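Local structure of Alr3699 protein (Nostoc sp., 4XSO) at residues A[206-212]-A[234-240]; A[228-233]-A[265-269]; A[283-289]-A[308-313]; A[295-301]-A[317-322]; A[325-329]-A[356-360]. The protein is of unsettled function but belongs to the GT-B glycosyltransferases, built from two Rossmann-like domains that face each other across a cleft. All blocks are in the same frame, centred on the assembly; numbering follows the deposited sequence.

Contact 1 (A[206-212]-A[234-240]); sequences NFVVGHF and QVTAILV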
# COMPACT_ATOMS: atom_id res chain seq x y z
N ASN A 206 31.21 7.03 -48.90
CA ASN A 206 30.20 5.99 -48.74
C ASN A 206 28.74 6.51 -48.65
O ASN A 206 28.49 7.70 -48.33
CB ASN A 206 30.48 5.22 -47.46
CG ASN A 206 31.80 4.50 -47.48
OD1 ASN A 206 32.60 4.61 -46.55
ND2 ASN A 206 32.00 3.71 -48.50
N PHE A 207 27.79 5.59 -48.84
CA PHE A 207 26.39 5.83 -48.44
C PHE A 207 26.25 5.21 -47.07
O PHE A 207 26.29 3.98 -46.89
CB PHE A 207 25.39 5.23 -49.43
CG PHE A 207 23.97 5.65 -49.20
CD1 PHE A 207 23.18 4.97 -48.27
CD2 PHE A 207 23.44 6.76 -49.87
CE1 PHE A 207 21.90 5.37 -48.02
CE2 PHE A 207 22.12 7.15 -49.64
CZ PHE A 207 21.35 6.44 -48.72
N VAL A 208 26.08 6.08 -46.07
CA VAL A 208 26.14 5.67 -44.71
C VAL A 208 24.74 5.52 -44.09
O VAL A 208 23.97 6.46 -43.97
CB VAL A 208 26.95 6.70 -43.90
CG1 VAL A 208 26.95 6.35 -42.42
CG2 VAL A 208 28.39 6.79 -44.40
N VAL A 209 24.46 4.32 -43.64
CA VAL A 209 23.27 4.02 -42.89
C VAL A 209 23.61 3.91 -41.43
O VAL A 209 24.42 3.04 -41.02
CB VAL A 209 22.62 2.70 -43.31
CG1 VAL A 209 21.32 2.49 -42.55
CG2 VAL A 209 22.36 2.68 -44.80
N GLY A 210 22.98 4.73 -40.59
CA GLY A 210 23.29 4.75 -39.17
C GLY A 210 22.20 4.06 -38.38
O GLY A 210 20.99 4.23 -38.66
N HIS A 211 22.61 3.32 -37.36
CA HIS A 211 21.69 2.68 -36.46
C HIS A 211 22.09 3.13 -35.07
O HIS A 211 23.26 2.95 -34.68
CB HIS A 211 21.87 1.16 -36.63
CG HIS A 211 20.79 0.35 -36.00
ND1 HIS A 211 20.68 0.19 -34.63
CD2 HIS A 211 19.75 -0.32 -36.54
CE1 HIS A 211 19.61 -0.56 -34.37
NE2 HIS A 211 19.02 -0.85 -35.51
N PHE A 212 21.20 3.71 -34.32
CA PHE A 212 21.59 4.37 -33.04
C PHE A 212 20.82 3.74 -31.88
O PHE A 212 19.66 4.02 -31.71
CB PHE A 212 21.22 5.83 -33.09
CG PHE A 212 21.98 6.56 -34.13
CD1 PHE A 212 21.56 6.55 -35.41
CD2 PHE A 212 23.13 7.18 -33.81
CE1 PHE A 212 22.27 7.17 -36.38
CE2 PHE A 212 23.89 7.79 -34.77
CZ PHE A 212 23.44 7.82 -36.06
N GLN A 234 29.22 0.55 -51.94
CA GLN A 234 29.46 1.81 -51.30
C GLN A 234 28.57 2.04 -50.05
O GLN A 234 28.84 3.00 -49.27
CB GLN A 234 29.34 2.99 -52.29
CG GLN A 234 27.93 3.44 -52.66
CD GLN A 234 27.33 2.57 -53.73
OE1 GLN A 234 27.80 1.45 -53.96
NE2 GLN A 234 26.29 3.07 -54.40
N VAL A 235 27.59 1.14 -49.80
CA VAL A 235 26.77 1.22 -48.61
C VAL A 235 27.49 0.64 -47.42
O VAL A 235 27.77 -0.59 -47.36
CB VAL A 235 25.39 0.52 -48.75
CG1 VAL A 235 24.56 0.69 -47.47
CG2 VAL A 235 24.62 1.06 -49.95
N THR A 236 27.71 1.50 -46.41
CA THR A 236 28.24 1.05 -45.10
C THR A 236 27.33 1.43 -43.94
O THR A 236 26.57 2.43 -43.99
CB THR A 236 29.60 1.68 -44.76
OG1 THR A 236 29.41 3.07 -44.62
CG2 THR A 236 30.57 1.47 -45.80
N ALA A 237 27.39 0.61 -42.90
CA ALA A 237 26.58 0.82 -41.72
C ALA A 237 27.46 1.29 -40.54
O ALA A 237 28.58 0.84 -40.38
CB ALA A 237 25.83 -0.46 -41.40
N ILE A 238 26.99 2.29 -39.78
CA ILE A 238 27.60 2.63 -38.52
C ILE A 238 26.62 2.25 -37.47
O ILE A 238 25.42 2.61 -37.54
CB ILE A 238 28.05 4.13 -38.39
CG1 ILE A 238 26.87 5.08 -38.53
CG2 ILE A 238 29.08 4.50 -39.45
CD1 ILE A 238 27.21 6.50 -38.08
N LEU A 239 27.11 1.48 -36.51
CA LEU A 239 26.34 1.05 -35.33
C LEU A 239 26.84 1.85 -34.14
O LEU A 239 28.03 1.76 -33.74
CB LEU A 239 26.47 -0.44 -35.05
CG LEU A 239 26.21 -1.33 -36.28
CD1 LEU A 239 26.17 -2.78 -35.82
CD2 LEU A 239 24.93 -1.05 -36.94
N VAL A 240 25.93 2.63 -33.57
CA VAL A 240 26.26 3.51 -32.51
C VAL A 240 25.46 3.07 -31.33
O VAL A 240 24.23 3.00 -31.36
CB VAL A 240 25.93 4.97 -32.89
CG1 VAL A 240 26.42 5.91 -31.84
CG2 VAL A 240 26.61 5.31 -34.22
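The ring of Phe212 lies alongside Val240, both side chains pointing the same way, and meets it at a slant: CD2 of Phe212 is 3.7 Å from CB of Val240. With CG of Phe212 anti to the carbonyl carbon (chi1 -65°), the ring is brought back beside that valine. The rings of Phe207 and His211 turn their far ends away from strand 235-240, so it is CB of His211 that receives CD2 of Leu239, at 3.8 Å. The side chain of Asn206 crosses that of Thr236 at about a right angle, its CG 3.7 Å from Thr236 CG2, while its ND2 gives only a weak bond to Gln234 O. The strands 207-212 and 235-240 themselves run parallel in register from Phe207-Val235 to Phe212-Val240. Val209 N reaches Thr236 O at 2.9 Å with 167° at the hydrogen. Beta-branched residues suit such extended strands, and Gly210 leaves its side of the sheet to neighbours: Ile238 CG1 comes within 3.7 Å of Gly210 CA. Val209 and Val235 face helix 221-228, the crossover of this beta-alpha-beta unit, and helix 336-348 as well. His211 NE2 bonds to Thr289 OG1, just beyond the end of neighbouring strand 285-287. The chemistry is therefore that of an interior sheet: facing peptide groups bond across the pair, others to the flanking strands, hydrocarbon side chains fill both faces, and Thr236 OG1 is buried without a polar partner.

Contact 2 (A[228-233]-A[265-269]); sequences LAQCPP and NRVKF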
# COMPACT_ATOMS: atom_id res chain seq x y z
N LEU A 228 22.30 -5.16 -45.51
CA LEU A 228 23.53 -4.63 -46.12
C LEU A 228 24.08 -5.62 -47.16
O LEU A 228 24.55 -5.22 -48.21
CB LEU A 228 24.58 -4.38 -45.03
CG LEU A 228 25.36 -3.08 -45.16
CD1 LEU A 228 24.40 -1.92 -45.36
CD2 LEU A 228 26.22 -2.82 -43.92
N ALA A 229 23.93 -6.90 -46.86
CA ALA A 229 24.31 -7.97 -47.77
C ALA A 229 23.66 -7.79 -49.12
O ALA A 229 24.17 -8.32 -50.10
CB ALA A 229 23.96 -9.31 -47.17
N GLN A 230 22.55 -7.05 -49.19
CA GLN A 230 21.78 -6.87 -50.42
C GLN A 230 21.91 -5.50 -51.05
O GLN A 230 21.12 -5.18 -51.92
CB GLN A 230 20.30 -7.14 -50.13
CG GLN A 230 20.04 -8.60 -49.76
CD GLN A 230 20.23 -9.46 -50.99
OE1 GLN A 230 21.34 -9.91 -51.29
NE2 GLN A 230 19.17 -9.58 -51.78
N CYS A 231 22.90 -4.71 -50.60
CA CYS A 231 23.08 -3.32 -50.97
C CYS A 231 24.36 -3.15 -51.74
O CYS A 231 25.30 -3.91 -51.53
CB CYS A 231 23.17 -2.44 -49.69
SG CYS A 231 21.53 -2.22 -49.00
N PRO A 232 24.44 -2.14 -52.61
CA PRO A 232 25.71 -1.98 -53.28
C PRO A 232 26.87 -1.75 -52.33
O PRO A 232 26.70 -1.42 -51.13
CB PRO A 232 25.50 -0.79 -54.24
CG PRO A 232 24.12 -0.30 -54.05
CD PRO A 232 23.38 -1.30 -53.20
N PRO A 233 28.08 -1.92 -52.87
CA PRO A 233 29.29 -1.93 -52.01
C PRO A 233 29.65 -0.58 -51.37
O PRO A 233 30.29 -0.58 -50.34
CB PRO A 233 30.38 -2.43 -52.95
CG PRO A 233 29.86 -2.21 -54.35
CD PRO A 233 28.37 -2.23 -54.28
N ASN A 265 34.37 -4.87 -43.50
CA ASN A 265 34.79 -3.57 -43.90
C ASN A 265 33.66 -2.62 -44.33
O ASN A 265 33.92 -1.64 -44.95
CB ASN A 265 35.81 -3.67 -45.01
CG ASN A 265 36.96 -2.70 -44.77
OD1 ASN A 265 37.47 -2.59 -43.61
ND2 ASN A 265 37.34 -1.95 -45.81
N ARG A 266 32.43 -2.96 -44.03
CA ARG A 266 31.28 -2.13 -44.41
C ARG A 266 30.36 -1.89 -43.20
O ARG A 266 29.24 -1.45 -43.38
CB ARG A 266 30.50 -2.87 -45.50
CG ARG A 266 31.27 -2.89 -46.82
CD ARG A 266 30.49 -3.60 -47.88
NE ARG A 266 29.24 -2.94 -48.16
CZ ARG A 266 28.20 -3.55 -48.69
NH1 ARG A 266 28.26 -4.85 -49.04
NH2 ARG A 266 27.12 -2.88 -48.89
N VAL A 267 30.79 -2.31 -42.00
CA VAL A 267 30.07 -2.11 -40.75
C VAL A 267 31.09 -1.55 -39.76
O VAL A 267 32.18 -2.11 -39.66
CB VAL A 267 29.44 -3.42 -40.21
CG1 VAL A 267 28.58 -3.18 -38.97
CG2 VAL A 267 28.59 -4.10 -41.25
N LYS A 268 30.81 -0.38 -39.15
CA LYS A 268 31.69 0.21 -38.11
C LYS A 268 30.93 0.28 -36.81
O LYS A 268 29.88 0.93 -36.73
CB LYS A 268 32.24 1.59 -38.53
CG LYS A 268 33.26 1.53 -39.66
CD LYS A 268 33.75 2.90 -40.16
CE LYS A 268 34.64 3.64 -39.16
NZ LYS A 268 36.12 3.49 -39.39
N PHE A 269 31.41 -0.41 -35.77
CA PHE A 269 30.89 -0.23 -34.43
C PHE A 269 31.58 1.01 -33.81
O PHE A 269 32.81 1.00 -33.63
CB PHE A 269 31.17 -1.42 -33.56
CG PHE A 269 30.40 -2.67 -33.91
CD1 PHE A 269 30.86 -3.56 -34.86
CD2 PHE A 269 29.25 -3.01 -33.21
CE1 PHE A 269 30.18 -4.75 -35.12
CE2 PHE A 269 28.56 -4.16 -33.47
CZ PHE A 269 29.02 -5.06 -34.44
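The side chains of Arg266 and Leu228 run alongside one another, head to tail. The arginine leaves its backbone toward the loop after helix 221-228, runs extended through chi2 and then bends at chi3 (62°), which turns the guanidinium in among the carbonyls of Cys231, Pro232 and Pro233. CA of Pro233 sits over the centre of one guanidinium face, 3.8 Å above the plane; on the opposite face lies CG of Leu228, 4.1 Å from NH2 of Arg266. The flat cation is thus layered between two aliphatic groups. The main bond of NH2 goes to Val235 O, at the start of the adjoining strand. Its polar contacts within the loop are less neatly matched: NH2 of Arg266 makes a weak bond to Cys231 O at 3.4 Å, and although Pro232 O is nearer, its angle is too poor for a hydrogen bond. The CD2 methyl of Leu228 crosses obliquely to CG2 of Val267, 3.8 Å away, and also meets Arg266 O at 3.4 Å. A type I turn from Leu228 to Cys231, closed by Cys231 N bonding to Leu228 O, brings the chain round to the two prolines. Arginine suits this place because its long chain can lie against hydrocarbon while NH2 at its end bonds to carbonyls, so the positive charge is probably eased by peptide dipoles at the partly buried border of the sheet.

Contact 3 (A[283-289]-A[308-313]); sequences CDLVAHT and KPVVAA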
# COMPACT_ATOMS: atom_id res chain seq x y z
N CYS A 283 25.11 10.72 -41.41
CA CYS A 283 24.55 9.56 -42.15
C CYS A 283 23.87 10.08 -43.40
O CYS A 283 23.65 11.30 -43.56
CB CYS A 283 23.55 8.86 -41.27
SG CYS A 283 24.39 8.05 -39.90
N ASP A 284 23.59 9.16 -44.31
CA ASP A 284 22.78 9.43 -45.48
C ASP A 284 21.39 8.87 -45.24
O ASP A 284 20.47 9.33 -45.83
CB ASP A 284 23.47 8.84 -46.70
CG ASP A 284 24.87 9.46 -46.94
OD1 ASP A 284 24.82 10.61 -47.41
OD2 ASP A 284 25.97 8.86 -46.61
N LEU A 285 21.25 7.92 -44.32
CA LEU A 285 19.95 7.35 -43.93
C LEU A 285 20.08 6.86 -42.52
O LEU A 285 21.13 6.36 -42.13
CB LEU A 285 19.59 6.20 -44.86
CG LEU A 285 18.45 5.27 -44.50
CD1 LEU A 285 17.15 6.10 -44.58
CD2 LEU A 285 18.35 4.04 -45.46
N VAL A 286 19.04 7.06 -41.71
CA VAL A 286 19.01 6.57 -40.35
C VAL A 286 18.03 5.40 -40.37
O VAL A 286 16.93 5.56 -40.87
CB VAL A 286 18.57 7.65 -39.38
CG1 VAL A 286 18.43 7.06 -37.99
CG2 VAL A 286 19.64 8.74 -39.39
N ALA A 287 18.46 4.24 -39.88
CA ALA A 287 17.59 3.10 -39.74
C ALA A 287 17.22 2.73 -38.36
O ALA A 287 18.07 2.40 -37.53
CB ALA A 287 18.23 1.86 -40.43
N HIS A 288 15.92 2.61 -38.17
CA HIS A 288 15.33 2.04 -36.96
C HIS A 288 14.81 0.68 -37.40
O HIS A 288 14.04 0.61 -38.36
CB HIS A 288 14.19 2.95 -36.51
CG HIS A 288 13.36 2.37 -35.42
ND1 HIS A 288 12.24 1.60 -35.67
CD2 HIS A 288 13.49 2.43 -34.08
CE1 HIS A 288 11.73 1.19 -34.53
NE2 HIS A 288 12.47 1.67 -33.55
N THR A 289 15.25 -0.40 -36.76
CA THR A 289 14.88 -1.75 -37.24
C THR A 289 14.52 -2.66 -36.08
O THR A 289 14.85 -3.84 -36.12
CB THR A 289 16.05 -2.39 -37.98
OG1 THR A 289 17.15 -2.59 -37.06
CG2 THR A 289 16.49 -1.48 -39.11
N LYS A 308 17.03 14.16 -41.70
CA LYS A 308 17.56 12.98 -42.41
C LYS A 308 16.46 12.05 -42.90
O LYS A 308 15.39 11.96 -42.31
CB LYS A 308 18.47 12.19 -41.48
CG LYS A 308 19.78 12.93 -41.18
CD LYS A 308 20.43 13.15 -42.55
CE LYS A 308 21.85 13.51 -42.53
NZ LYS A 308 22.23 13.74 -43.92
N PRO A 309 16.72 11.37 -44.00
CA PRO A 309 15.78 10.31 -44.35
C PRO A 309 15.83 9.27 -43.23
O PRO A 309 16.93 8.97 -42.71
CB PRO A 309 16.41 9.69 -45.58
CG PRO A 309 17.38 10.69 -46.11
CD PRO A 309 17.91 11.34 -44.88
N VAL A 310 14.68 8.75 -42.86
CA VAL A 310 14.59 7.77 -41.84
C VAL A 310 13.73 6.60 -42.30
O VAL A 310 12.66 6.79 -42.91
CB VAL A 310 14.09 8.35 -40.52
CG1 VAL A 310 12.62 8.79 -40.63
CG2 VAL A 310 14.22 7.34 -39.40
N VAL A 311 14.17 5.38 -41.99
CA VAL A 311 13.43 4.19 -42.28
C VAL A 311 13.19 3.56 -40.94
O VAL A 311 14.09 3.50 -40.15
CB VAL A 311 14.19 3.19 -43.25
CG1 VAL A 311 15.55 2.83 -42.81
CG2 VAL A 311 13.36 1.90 -43.45
N ALA A 312 11.96 3.15 -40.67
CA ALA A 312 11.59 2.51 -39.43
C ALA A 312 10.78 1.26 -39.59
O ALA A 312 10.16 1.02 -40.62
CB ALA A 312 10.79 3.48 -38.56
N ALA A 313 10.73 0.50 -38.52
CA ALA A 313 9.97 -0.75 -38.54
C ALA A 313 8.52 -0.37 -38.28
O ALA A 313 8.25 0.46 -37.42
CB ALA A 313 10.53 -1.72 -37.49
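Strands 285-287 and 310-313 run parallel, 14° apart and 4.8 Å at closest approach, with Val286 paired to Val310 and Ala287 to Val311. Val286 N bonds to Pro309 O, Val311 N to Val286 O, and His288 N to Val311 O at 2.8 Å with an almost straight 177°. Pro309, which has no N-H to give, suits the strand's entrance, where only its carbonyl is needed; CD1 of Leu285 rests 3.8 Å from its CB. On the same side CB of Ala287 meets Val311 CG1 at 3.7 Å, the small methyl leaving room for the branched neighbour. Lys308 bends at chi2 (-58°) and brings NZ to Cys283 O, 2.8 Å away. At the other end, Ala313 N approaches the edge of the His288 ring in its plane and makes a weak bond to ND1 at 3.4 Å, while His288 NE2 bonds to Glu294. The pair forms part of a beta-alpha-beta unit whose crossover, helix 298-305, packs on Val286, Val310 and Ala312; helix 336-348 takes the face of Leu285 and Val311, and helix 350-368 meets Pro309.

Contact 4 (A[295-301]-A[317-322]); sequences PFGRVIV and GAMELV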
# COMPACT_ATOMS: atom_id res chain seq x y z
N PRO A 295 6.85 1.93 -28.01
CA PRO A 295 5.78 2.89 -27.74
C PRO A 295 5.94 4.26 -28.44
O PRO A 295 4.96 4.82 -28.84
CB PRO A 295 5.80 3.04 -26.22
CG PRO A 295 7.10 2.51 -25.78
CD PRO A 295 7.54 1.51 -26.80
N PHE A 296 7.18 4.69 -28.63
CA PHE A 296 7.54 5.94 -29.27
C PHE A 296 9.04 5.88 -29.67
O PHE A 296 9.93 5.85 -28.80
CB PHE A 296 7.47 7.07 -28.23
CG PHE A 296 7.72 8.44 -28.81
CD1 PHE A 296 9.00 8.94 -28.96
CD2 PHE A 296 6.63 9.26 -29.20
CE1 PHE A 296 9.20 10.23 -29.48
CE2 PHE A 296 6.83 10.54 -29.70
CZ PHE A 296 8.11 11.01 -29.85
N GLY A 297 9.40 5.88 -30.91
CA GLY A 297 10.85 5.79 -31.16
C GLY A 297 11.55 7.13 -31.08
O GLY A 297 11.46 7.91 -32.05
N ARG A 298 12.24 7.44 -29.96
CA ARG A 298 12.92 8.76 -29.85
C ARG A 298 13.86 8.95 -31.05
O ARG A 298 13.92 9.99 -31.70
CB ARG A 298 13.67 8.92 -28.50
CG ARG A 298 12.72 9.01 -27.29
CD ARG A 298 13.43 9.06 -25.93
NE ARG A 298 14.30 10.23 -25.79
CZ ARG A 298 13.88 11.48 -25.53
NH1 ARG A 298 12.61 11.76 -25.27
NH2 ARG A 298 14.76 12.48 -25.49
N VAL A 299 14.56 7.88 -31.43
CA VAL A 299 15.54 7.95 -32.50
C VAL A 299 14.96 8.35 -33.86
O VAL A 299 15.61 9.01 -34.68
CB VAL A 299 16.27 6.58 -32.66
CG1 VAL A 299 17.03 6.50 -33.94
CG2 VAL A 299 17.21 6.42 -31.47
N ILE A 300 13.74 7.92 -34.09
CA ILE A 300 13.05 8.19 -35.32
C ILE A 300 12.80 9.72 -35.31
O ILE A 300 13.14 10.40 -36.22
CB ILE A 300 11.74 7.44 -35.39
CG1 ILE A 300 11.99 5.92 -35.42
CG2 ILE A 300 10.93 7.89 -36.60
CD1 ILE A 300 10.68 5.10 -35.29
N VAL A 301 12.19 10.24 -34.28
CA VAL A 301 12.03 11.72 -34.18
C VAL A 301 13.34 12.49 -34.25
O VAL A 301 13.42 13.51 -34.90
CB VAL A 301 11.24 12.13 -32.93
CG1 VAL A 301 11.12 13.67 -32.84
CG2 VAL A 301 9.88 11.51 -32.98
N GLY A 317 4.67 2.83 -31.97
CA GLY A 317 4.63 4.26 -32.14
C GLY A 317 5.11 4.75 -33.49
O GLY A 317 4.63 5.82 -33.94
N ALA A 318 5.99 3.97 -34.15
CA ALA A 318 6.61 4.37 -35.44
C ALA A 318 5.59 4.75 -36.49
O ALA A 318 5.75 5.70 -37.26
CB ALA A 318 7.50 3.25 -35.98
N MET A 319 4.50 3.99 -36.52
CA MET A 319 3.46 4.26 -37.51
C MET A 319 2.83 5.66 -37.31
O MET A 319 2.31 6.21 -38.24
CB MET A 319 2.37 3.16 -37.49
CG MET A 319 2.90 1.77 -37.15
SD MET A 319 1.73 0.44 -37.55
CE MET A 319 0.92 0.12 -36.01
N GLU A 320 2.91 6.27 -36.13
CA GLU A 320 2.26 7.58 -35.92
C GLU A 320 3.26 8.70 -36.20
O GLU A 320 2.87 9.86 -36.30
CB GLU A 320 1.87 7.77 -34.45
CG GLU A 320 0.82 6.84 -33.94
CD GLU A 320 0.88 6.72 -32.41
OE1 GLU A 320 0.73 7.77 -31.73
OE2 GLU A 320 1.03 5.57 -31.93
N LEU A 321 4.53 8.32 -36.22
CA LEU A 321 5.61 9.23 -36.46
C LEU A 321 5.89 9.49 -37.93
O LEU A 321 6.41 10.58 -38.29
CB LEU A 321 6.88 8.72 -35.78
CG LEU A 321 6.75 8.35 -34.29
CD1 LEU A 321 8.08 7.89 -33.73
CD2 LEU A 321 6.24 9.53 -33.47
N VAL A 322 5.66 8.49 -38.76
CA VAL A 322 6.15 8.54 -40.15
C VAL A 322 5.02 8.32 -41.08
O VAL A 322 4.30 7.39 -40.86
CB VAL A 322 7.20 7.43 -40.46
CG1 VAL A 322 7.52 7.41 -41.95
CG2 VAL A 322 8.49 7.54 -39.66
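Leu321 carries this contact, pointing its side chain from the short, weakly bonded helix about 318-321 toward the start of helix 298-305. Its CB leads to CG with the latter anti to the carbonyl carbon (chi1 -51°), and the two methyls then divide the work. CD1 reaches the helix start, 3.7 Å from Gly297 N, and touches CB of Ile300 at 4.0 Å and CG2 of Val301 at 4.1 Å. CD2 goes to the ring of Phe296, 3.9 Å from CE2, the two side chains crossing at about a right angle. Leucine suits the spot because its forked end can serve ring and helix together. Beside it, CD1 of Ile300 lies 3.7 Å from CB of Ala318, and CG2 of Ile300 is 3.9 Å from CG2 of Val322. Gly317, having no side chain, can lie close against the chain at Pro295 and Phe296; its CA makes a C-H contact with Pro295 O at 3.4 Å. Gly297, likewise without a side chain, holds the N-cap position of helix 298-305. Phe368 of helix 350-368 closes over Val301 and Leu321, while Pro295 O and the carboxylate of Glu320 bond to residues of the loop and helix around Ser158, Gln159 and Ala160.

Contact 5 (A[325-329]-A[356-360]); sequences GVNGF and IASNA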
# COMPACT_ATOMS: atom_id res chain seq x y z
N GLY A 325 6.77 7.37 -47.57
CA GLY A 325 7.12 8.17 -48.70
C GLY A 325 6.97 9.71 -48.50
O GLY A 325 7.27 10.45 -49.39
N VAL A 326 6.42 10.18 -47.39
CA VAL A 326 6.26 11.63 -47.16
C VAL A 326 7.38 12.22 -46.35
O VAL A 326 8.06 13.19 -46.80
CB VAL A 326 4.91 11.93 -46.54
CG1 VAL A 326 4.66 13.46 -46.37
CG2 VAL A 326 3.84 11.32 -47.37
N ASN A 327 7.59 11.66 -45.17
CA ASN A 327 8.61 12.22 -44.22
C ASN A 327 9.46 11.12 -43.62
O ASN A 327 10.11 11.28 -42.62
CB ASN A 327 7.89 13.02 -43.16
CG ASN A 327 6.70 12.27 -42.59
OD1 ASN A 327 6.75 11.03 -42.38
ND2 ASN A 327 5.56 12.97 -42.48
N GLY A 328 9.43 9.98 -44.28
CA GLY A 328 10.22 8.81 -43.92
C GLY A 328 9.69 7.55 -44.64
O GLY A 328 8.83 7.63 -45.49
N PHE A 329 10.19 6.40 -44.24
CA PHE A 329 9.80 5.11 -44.80
C PHE A 329 9.51 4.15 -43.69
O PHE A 329 10.12 4.21 -42.60
CB PHE A 329 10.90 4.52 -45.65
CG PHE A 329 11.37 5.44 -46.75
CD1 PHE A 329 10.71 5.51 -47.93
CD2 PHE A 329 12.48 6.25 -46.54
CE1 PHE A 329 11.14 6.34 -48.95
CE2 PHE A 329 12.89 7.11 -47.51
CZ PHE A 329 12.24 7.14 -48.72
N ILE A 356 11.91 14.35 -49.00
CA ILE A 356 11.40 13.65 -47.85
C ILE A 356 12.10 14.07 -46.53
O ILE A 356 11.45 14.22 -45.48
CB ILE A 356 11.53 12.15 -48.04
CG1 ILE A 356 10.54 11.71 -49.15
CG2 ILE A 356 11.33 11.39 -46.69
CD1 ILE A 356 10.70 10.29 -49.58
N ALA A 357 13.40 14.15 -46.60
CA ALA A 357 14.24 14.50 -45.46
C ALA A 357 13.90 15.93 -45.01
O ALA A 357 13.74 16.22 -43.82
CB ALA A 357 15.72 14.37 -45.81
N SER A 358 13.66 16.80 -45.96
CA SER A 358 13.29 18.15 -45.65
C SER A 358 11.83 18.20 -45.09
O SER A 358 11.55 18.90 -44.10
CB SER A 358 13.47 18.98 -46.90
OG SER A 358 12.93 20.23 -46.67
N ASN A 359 10.92 17.39 -45.64
CA ASN A 359 9.55 17.27 -45.09
C ASN A 359 9.63 16.83 -43.62
O ASN A 359 8.95 17.39 -42.73
CB ASN A 359 8.71 16.21 -45.88
CG ASN A 359 8.37 16.67 -47.27
OD1 ASN A 359 8.59 17.83 -47.61
ND2 ASN A 359 7.82 15.78 -48.08
N ALA A 360 10.49 15.84 -43.36
CA ALA A 360 10.65 15.30 -42.02
C ALA A 360 11.05 16.34 -40.96
O ALA A 360 10.45 16.42 -39.89
CB ALA A 360 11.64 14.14 -42.06
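A loop leading into strand 329-331, an outermost strand of this domain's parallel sheet, is seated here on the long helix 350-368. Ile356 makes most of the contact. Its CG2 rests 3.4 Å from Gly328 N, against the peptide between Asn327 and Gly328, while its other branch extends through CG1 (chi2 172°) and places CD1 beside Gly325 O, at 3.4 Å, and CZ of Phe329, at 3.6 Å. The isoleucine and phenylalanine side chains cross at about a right angle, and the methyl meets the ring obliquely. One turn further along the helix, Asn359 directs ND2 to Val326 O, 2.9 Å away with 156° at the hydrogen; the carbonyl oxygen lies close to the plane of the asparagine amide, so the N-H points nearly straight at it. Val326 O also accepts a C-H contact from CA of Ile356. Ala360, small enough to let the loop close in, sets its CB 3.3 Å from Asn327 O. The loop holds its own shape through Gly325 N bonding to Gly328 O. Gly325 has a positive phi (71°), a conformation glycine adopts easily. Asn327 turns its amide away from the helix, and OD1 bonds to Glu323 N, tying the loop back to the residues just before it. Phe329 continues onto helix 336-348 through Ile342 and Cys346. The chemistry is thus divided: one directional amide bond fixes Val326 on the more exposed side, while a branched hydrocarbon and a methyl group match the contours of the loop backbone and the buried ring.

Contacts 1, 3 and 5 follow one parallel sheet toward one of its edges: strand 207-212 adjoins 285-287, and Val310 and Ala312 bond to Phe329. Contact 2 lies at the opposite border, where Arg266 and Lys268 pair with strand 235-240. Contacts 1 and 3 are buried strand pairs ruled by backbone bonds. Contact 2, partly exposed, depends on a layered arginine with one weak cross-bond, and contact 5 joins a single amide bond to buried hydrocarbon. Contact 4, nearest the chain's centre, is purely apolar between side chains, and its Ile300 packs on His288 and Ala312 of contact 3.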